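Local coordinates for DUF4848 domain-containing protein (Bacteroides thetaiotaomicron, PDB 4LB8) that is of unknown function, belongs to the DUF4848 family and is probably an exported, lipid-anchored protein, seen here as a two-fold symmetric pair, at the interface of chains A and B. Sequence-based numbering; all coordinates share one arbitrary frame. Chains: chain A/B, Uncharacterized protein.

Contact 1: the interface of chains A and B. Residues chain A 186, 193-195, 256; chain B 119, 121-122, 151.
B:Val121, the first residue of the short 3-10 helix 121-125 of chain B, presses its branched side chain onto strands 191-201 and 254-262 of chain A, and this is the tight part of the contact. Its CG2 methyl packs against the backbone of strand 191-201, 3.4 Å from the carbonyl oxygen O of A:Ala194, whose own CB is directed to the other side of the strand. Chi1 of -67° sets CG1 anti to the carbonyl carbon, which puts CG2 between the backbone N and C, facing the strand. Both methyls also touch the aliphatic part of A:Asn195, which crosses the valine at about a right angle; its CB lies 3.9 Å from CG2 of B:Val121. From the neighbouring strand, A:Thr256 approaches obliquely, its CG2 methyl 3.7 Å from CB of B:Val121. Threonine suits this place because it gives a methyl to the valine, while its OG1 hydroxyl lies towards CA of B:Ala122. Beside this apolar patch, the A:Ser186 hydroxyl OG donates a hydrogen bond of 2.7 Å to the backbone O of B:Val119. The donor stands well above the carbonyl plane, 42° out of it; the short serine hydroxymethyl lets strand and loop backbone come close while still supplying a donor. The looser, sparsely packed margin lies beyond A:Asn195: the extended B:Arg151 brings only its guanidinium NH2 near, 3.5 Å from the amide OD1, with the two planes 68° apart. This is not a hydrogen bond but at most a weak polar contact. The patch fits a loop and helix start of one subunit onto the sheet of the other, and probably helps hold together the pair seen in the crystal, which may or may not be the biological unit.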
ATOM      1  N   SER A 186       3.130  18.669  12.478  1.00 35.26           N
ATOM      2  CA  SER A 186       3.414  18.662  13.917  1.00 35.32           C
ATOM      3  C   SER A 186       3.124  20.062  14.459  1.00 40.23           C
ATOM      4  O   SER A 186       2.928  20.976  13.662  1.00 40.75           O
ATOM      5  CB  SER A 186       4.842  18.198  14.220  1.00 36.64           C
ATOM      6  OG  SER A 186       5.865  19.031  13.695  1.00 43.83           O
ATOM      7  N   HIS A 193       4.134  23.005  12.035  1.00 34.27           N
ATOM      8  CA  HIS A 193       5.301  22.723  11.203  1.00 34.07           C
ATOM      9  C   HIS A 193       4.918  21.725  10.126  1.00 42.19           C
ATOM     10  O   HIS A 193       4.286  20.724  10.440  1.00 43.57           O
ATOM     11  CB  HIS A 193       6.425  22.133  12.081  1.00 34.68           C
ATOM     12  CG  HIS A 193       7.135  23.133  12.941  1.00 37.97           C
ATOM     13  ND1 HIS A 193       6.506  23.756  13.999  1.00 39.62           N
ATOM     14  CD2 HIS A 193       8.420  23.537  12.899  1.00 39.27           C
ATOM     15  CE1 HIS A 193       7.412  24.559  14.523  1.00 39.57           C
ATOM     16  NE2 HIS A 193       8.582  24.451  13.896  1.00 39.71           N
ATOM     17  N   ALA A 194       5.281  21.974   8.869  1.00 38.90           N
ATOM     18  CA  ALA A 194       4.995  21.043   7.782  1.00 38.35           C
ATOM     19  C   ALA A 194       6.284  20.581   7.162  1.00 39.89           C
ATOM     20  O   ALA A 194       7.229  21.370   7.037  1.00 40.44           O
ATOM     21  CB  ALA A 194       4.120  21.704   6.720  1.00 39.72           C
ATOM     22  N   ASN A 195       6.319  19.315   6.778  1.00 33.58           N
ATOM     23  CA  ASN A 195       7.424  18.693   6.080  1.00 33.72           C
ATOM     24  C   ASN A 195       6.862  18.073   4.781  1.00 37.97           C
ATOM     25  O   ASN A 195       5.985  17.212   4.829  1.00 36.69           O
ATOM     26  CB  ASN A 195       8.145  17.659   6.975  1.00 34.04           C
ATOM     27  CG  ASN A 195       9.469  17.101   6.464  1.00 46.72           C
ATOM     28  OD1 ASN A 195       9.954  16.085   6.961  1.00 49.20           O
ATOM     29  ND2 ASN A 195      10.087  17.709   5.465  1.00 31.82           N
ATOM     30  N   THR A 256      10.855  22.227   4.627  1.00 35.60           N
ATOM     31  CA  THR A 256      10.248  22.452   5.945  1.00 34.73           C
ATOM     32  C   THR A 256       9.613  23.833   5.955  1.00 41.12           C
ATOM     33  O   THR A 256      10.186  24.801   5.453  1.00 40.82           O
ATOM     34  CB  THR A 256      11.211  22.226   7.093  1.00 39.52           C
ATOM     35  OG1 THR A 256      12.211  23.246   7.099  1.00 41.40           O
ATOM     36  CG2 THR A 256      11.818  20.820   7.089  1.00 34.54           C
TER
ATOM     37  N   VAL B 119      11.091  16.908  15.583  1.00 37.36           N
ATOM     38  CA  VAL B 119       9.636  16.760  15.529  1.00 35.31           C
ATOM     39  C   VAL B 119       9.108  18.036  14.842  1.00 40.56           C
ATOM     40  O   VAL B 119       8.322  17.965  13.897  1.00 41.36           O
ATOM     41  CB  VAL B 119       9.035  16.549  16.952  1.00 35.36           C
ATOM     42  CG1 VAL B 119       7.522  16.424  16.906  1.00 33.73           C
ATOM     43  CG2 VAL B 119       9.664  15.361  17.645  1.00 34.16           C
ATOM     44  N   VAL B 121      10.021  20.345  12.568  1.00 35.60           N
ATOM     45  CA  VAL B 121      10.847  20.302  11.365  1.00 34.60           C
ATOM     46  C   VAL B 121      11.426  21.656  10.905  1.00 39.96           C
ATOM     47  O   VAL B 121      12.601  21.700  10.506  1.00 38.62           O
ATOM     48  CB  VAL B 121      10.125  19.577  10.187  1.00 36.16           C
ATOM     49  CG1 VAL B 121       9.946  18.105  10.497  1.00 34.36           C
ATOM     50  CG2 VAL B 121       8.785  20.222   9.809  1.00 35.45           C
ATOM     51  N   ALA B 122      10.616  22.736  10.924  1.00 37.23           N
ATOM     52  CA  ALA B 122      11.057  24.051  10.430  1.00 36.64           C
ATOM     53  C   ALA B 122      12.169  24.641  11.311  1.00 39.27           C
ATOM     54  O   ALA B 122      12.913  25.469  10.835  1.00 38.38           O
ATOM     55  CB  ALA B 122       9.886  25.011  10.307  1.00 36.91           C
ATOM     56  N   ARG B 151       8.908   8.238  14.167  1.00 62.15           N
ATOM     57  CA  ARG B 151       8.469   9.224  13.177  1.00 62.60           C
ATOM     58  C   ARG B 151       7.361   8.668  12.267  1.00 72.68           C
ATOM     59  O   ARG B 151       6.414   9.394  11.960  1.00 72.60           O
ATOM     60  CB  ARG B 151       9.657   9.705  12.325  1.00 59.39           C
ATOM     61  CG  ARG B 151       9.322  10.822  11.349  1.00 58.17           C
ATOM     62  CD  ARG B 151      10.464  11.072  10.404  1.00 68.07           C
ATOM     63  NE  ARG B 151      10.078  12.016   9.355  1.00 75.83           N
ATOM     64  CZ  ARG B 151       9.772  11.668   8.108  1.00 87.24           C
ATOM     65  NH1 ARG B 151       9.821  10.392   7.735  1.00 72.23           N
ATOM     66  NH2 ARG B 151       9.436  12.593   7.219  1.00 69.11           N
TER

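Contact 2: the interface of chains A and B. Residues chain A 40, 119-123; chain B 186, 188, 193.
The loop leading into the 3-10 helix 121-125 of chain A lies over strands 179-188 and 191-201 of chain B, and A:Tyr120 and B:His193 meet at its centre. The tyrosine's CB methylene sits over one face of the imidazole, 3.7 Å from the ring centroid, a CH-pi contact that caps the histidine. Chi1 of B:His193 is -75°, with CG anti to the carbonyl carbon, and this carries the ring off the strand and under the tyrosine. At the imidazole's edge, in its plane, the backbone N of A:Ala122 lies beside CD2. The CB methyl of A:Ala122 packs 3.3 Å from the same CD2 from out of the plane, on the side opposite the tyrosine CB; so small a side chain lets the helix start come down close to the ring. Also on the side away from the tyrosine, the CD2 methyl of A:Leu40, from helix 33-44, comes past at about a right angle, 3.9 Å from NE2. The amide of A:Asn123, turned 68° to the imidazole, is a loose neighbour, at 4.0 Å from NE2 to its OD1, and not a hydrogen bond.

The phenol ring of A:Tyr120 serves as a broad apolar lid in its own right. B:Ser188 places CB over the middle of one face, 3.5 Å from the ring centroid, while CB of A:Val119 covers the opposite face from within the same chain. A serine fits here because its slim CB can direct C-H bonds at the aromatic face without crowding; with chi1 at -180°, its OG turns aside towards the CD2 side of the ring. Next to the tyrosine, the loop is also held by the hydrogen bond from B:Ser186 OG to the O of A:Val119, twin of the bond in the other half of the pair. Within the fold, the site joins the connecting stretch before strand 132-135, together with the N-terminal helix 33-44, to the antiparallel strand pair of the partner.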
ATOM      1  N   LEU A  40     -11.377 -32.133 -13.015  1.00 39.45           N
ATOM      2  CA  LEU A  40     -11.025 -30.830 -12.453  1.00 37.84           C
ATOM      3  C   LEU A  40     -10.710 -29.821 -13.617  1.00 43.81           C
ATOM      4  O   LEU A  40     -11.271 -28.708 -13.642  1.00 44.75           O
ATOM      5  CB  LEU A  40      -9.834 -31.003 -11.471  1.00 35.87           C
ATOM      6  CG  LEU A  40      -9.376 -29.794 -10.611  1.00 36.48           C
ATOM      7  CD1 LEU A  40     -10.392 -29.424  -9.540  1.00 34.08           C
ATOM      8  CD2 LEU A  40      -8.031 -30.082  -9.981  1.00 35.84           C
ATOM      9  N   VAL A 119      -6.818 -24.600   0.280  1.00 37.36           N
ATOM     10  CA  VAL A 119      -5.517 -24.174  -0.238  1.00 35.31           C
ATOM     11  C   VAL A 119      -5.585 -24.377  -1.766  1.00 40.56           C
ATOM     12  O   VAL A 119      -5.262 -23.473  -2.538  1.00 41.36           O
ATOM     13  CB  VAL A 119      -4.354 -24.974   0.424  1.00 35.36           C
ATOM     14  CG1 VAL A 119      -3.003 -24.558  -0.132  1.00 33.73           C
ATOM     15  CG2 VAL A 119      -4.390 -24.853   1.931  1.00 34.16           C
ATOM     16  N   TYR A 120      -6.057 -25.563  -2.181  1.00 36.00           N
ATOM     17  CA  TYR A 120      -6.209 -25.972  -3.576  1.00 35.22           C
ATOM     18  C   TYR A 120      -7.636 -25.628  -3.967  1.00 39.42           C
ATOM     19  O   TYR A 120      -8.551 -26.446  -3.916  1.00 39.85           O
ATOM     20  CB  TYR A 120      -5.850 -27.465  -3.710  1.00 36.54           C
ATOM     21  CG  TYR A 120      -4.546 -27.815  -3.012  1.00 39.13           C
ATOM     22  CD1 TYR A 120      -3.400 -27.045  -3.203  1.00 40.58           C
ATOM     23  CD2 TYR A 120      -4.468 -28.885  -2.126  1.00 40.92           C
ATOM     24  CE1 TYR A 120      -2.220 -27.320  -2.522  1.00 40.63           C
ATOM     25  CE2 TYR A 120      -3.280 -29.185  -1.456  1.00 41.99           C
ATOM     26  CZ  TYR A 120      -2.155 -28.411  -1.675  1.00 48.61           C
ATOM     27  OH  TYR A 120      -0.965 -28.700  -1.057  1.00 52.27           O
ATOM     28  N   VAL A 121      -7.795 -24.351  -4.306  1.00 35.60           N
ATOM     29  CA  VAL A 121      -9.016 -23.596  -4.571  1.00 34.60           C
ATOM     30  C   VAL A 121      -9.991 -24.238  -5.580  1.00 39.96           C
ATOM     31  O   VAL A 121     -11.209 -24.205  -5.340  1.00 38.62           O
ATOM     32  CB  VAL A 121      -8.716 -22.114  -4.954  1.00 36.16           C
ATOM     33  CG1 VAL A 121      -8.134 -21.366  -3.771  1.00 34.36           C
ATOM     34  CG2 VAL A 121      -7.809 -21.980  -6.184  1.00 35.45           C
ATOM     35  N   ALA A 122      -9.479 -24.782  -6.704  1.00 37.23           N
ATOM     36  CA  ALA A 122     -10.338 -25.346  -7.760  1.00 36.64           C
ATOM     37  C   ALA A 122     -11.081 -26.599  -7.273  1.00 39.27           C
ATOM     38  O   ALA A 122     -12.104 -26.925  -7.832  1.00 38.38           O
ATOM     39  CB  ALA A 122      -9.539 -25.635  -9.020  1.00 36.91           C
ATOM     40  N   ASN A 123     -10.653 -27.205  -6.159  1.00 36.08           N
ATOM     41  CA  ASN A 123     -11.335 -28.369  -5.579  1.00 35.71           C
ATOM     42  C   ASN A 123     -12.747 -28.031  -5.038  1.00 41.30           C
ATOM     43  O   ASN A 123     -13.515 -28.956  -4.763  1.00 42.17           O
ATOM     44  CB  ASN A 123     -10.494 -28.997  -4.485  1.00 29.41           C
ATOM     45  CG  ASN A 123      -9.425 -29.887  -5.032  1.00 43.46           C
ATOM     46  OD1 ASN A 123      -9.548 -30.408  -6.124  1.00 42.78           O
ATOM     47  ND2 ASN A 123      -8.362 -30.125  -4.282  1.00 35.28           N
TER
ATOM     48  N   SER B 186      -1.371 -21.835  -5.950  1.00 35.26           N
ATOM     49  CA  SER B 186      -1.030 -22.954  -5.066  1.00 35.32           C
ATOM     50  C   SER B 186      -0.828 -24.194  -5.937  1.00 40.23           C
ATOM     51  O   SER B 186      -1.165 -24.149  -7.117  1.00 40.75           O
ATOM     52  CB  SER B 186      -2.082 -23.167  -3.973  1.00 36.64           C
ATOM     53  OG  SER B 186      -3.373 -23.516  -4.447  1.00 43.83           O
ATOM     54  N   SER B 188      -0.930 -28.660  -6.028  1.00 39.08           N
ATOM     55  CA  SER B 188      -1.258 -29.981  -5.467  1.00 38.87           C
ATOM     56  C   SER B 188      -0.839 -31.041  -6.439  1.00 44.39           C
ATOM     57  O   SER B 188      -1.484 -31.197  -7.485  1.00 44.86           O
ATOM     58  CB  SER B 188      -2.761 -30.086  -5.201  1.00 41.49           C
ATOM     59  OG  SER B 188      -3.174 -31.327  -4.657  1.00 54.36           O
ATOM     60  N   HIS B 193      -3.313 -24.483  -8.987  1.00 34.27           N
ATOM     61  CA  HIS B 193      -4.637 -23.919  -8.737  1.00 34.07           C
ATOM     62  C   HIS B 193      -4.541 -22.405  -8.724  1.00 42.19           C
ATOM     63  O   HIS B 193      -3.649 -21.870  -8.076  1.00 43.57           O
ATOM     64  CB  HIS B 193      -5.156 -24.416  -7.371  1.00 34.68           C
ATOM     65  CG  HIS B 193      -5.633 -25.837  -7.366  1.00 37.97           C
ATOM     66  ND1 HIS B 193      -4.762 -26.895  -7.527  1.00 39.62           N
ATOM     67  CD2 HIS B 193      -6.874 -26.321  -7.158  1.00 39.27           C
ATOM     68  CE1 HIS B 193      -5.513 -27.978  -7.471  1.00 39.57           C
ATOM     69  NE2 HIS B 193      -6.789 -27.678  -7.241  1.00 39.71           N
TER

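Contact 1 and contact 2 lie about 51 Å apart, measured between the centres of their C-alpha atoms, and are related by the two-fold axis of the pair. Each joins the loop and 3-10 helix 121-125 of one chain to strands 179-188 and 191-201 of the other; the chains exchange roles between them. They emphasise different surroundings of this one junction: contact 1 adds strand 254-262 and helix 148-152, contact 2 adds helix 33-44. Two widely separated, reciprocal junctions might steady the two chains against each other if the pair exists in solution.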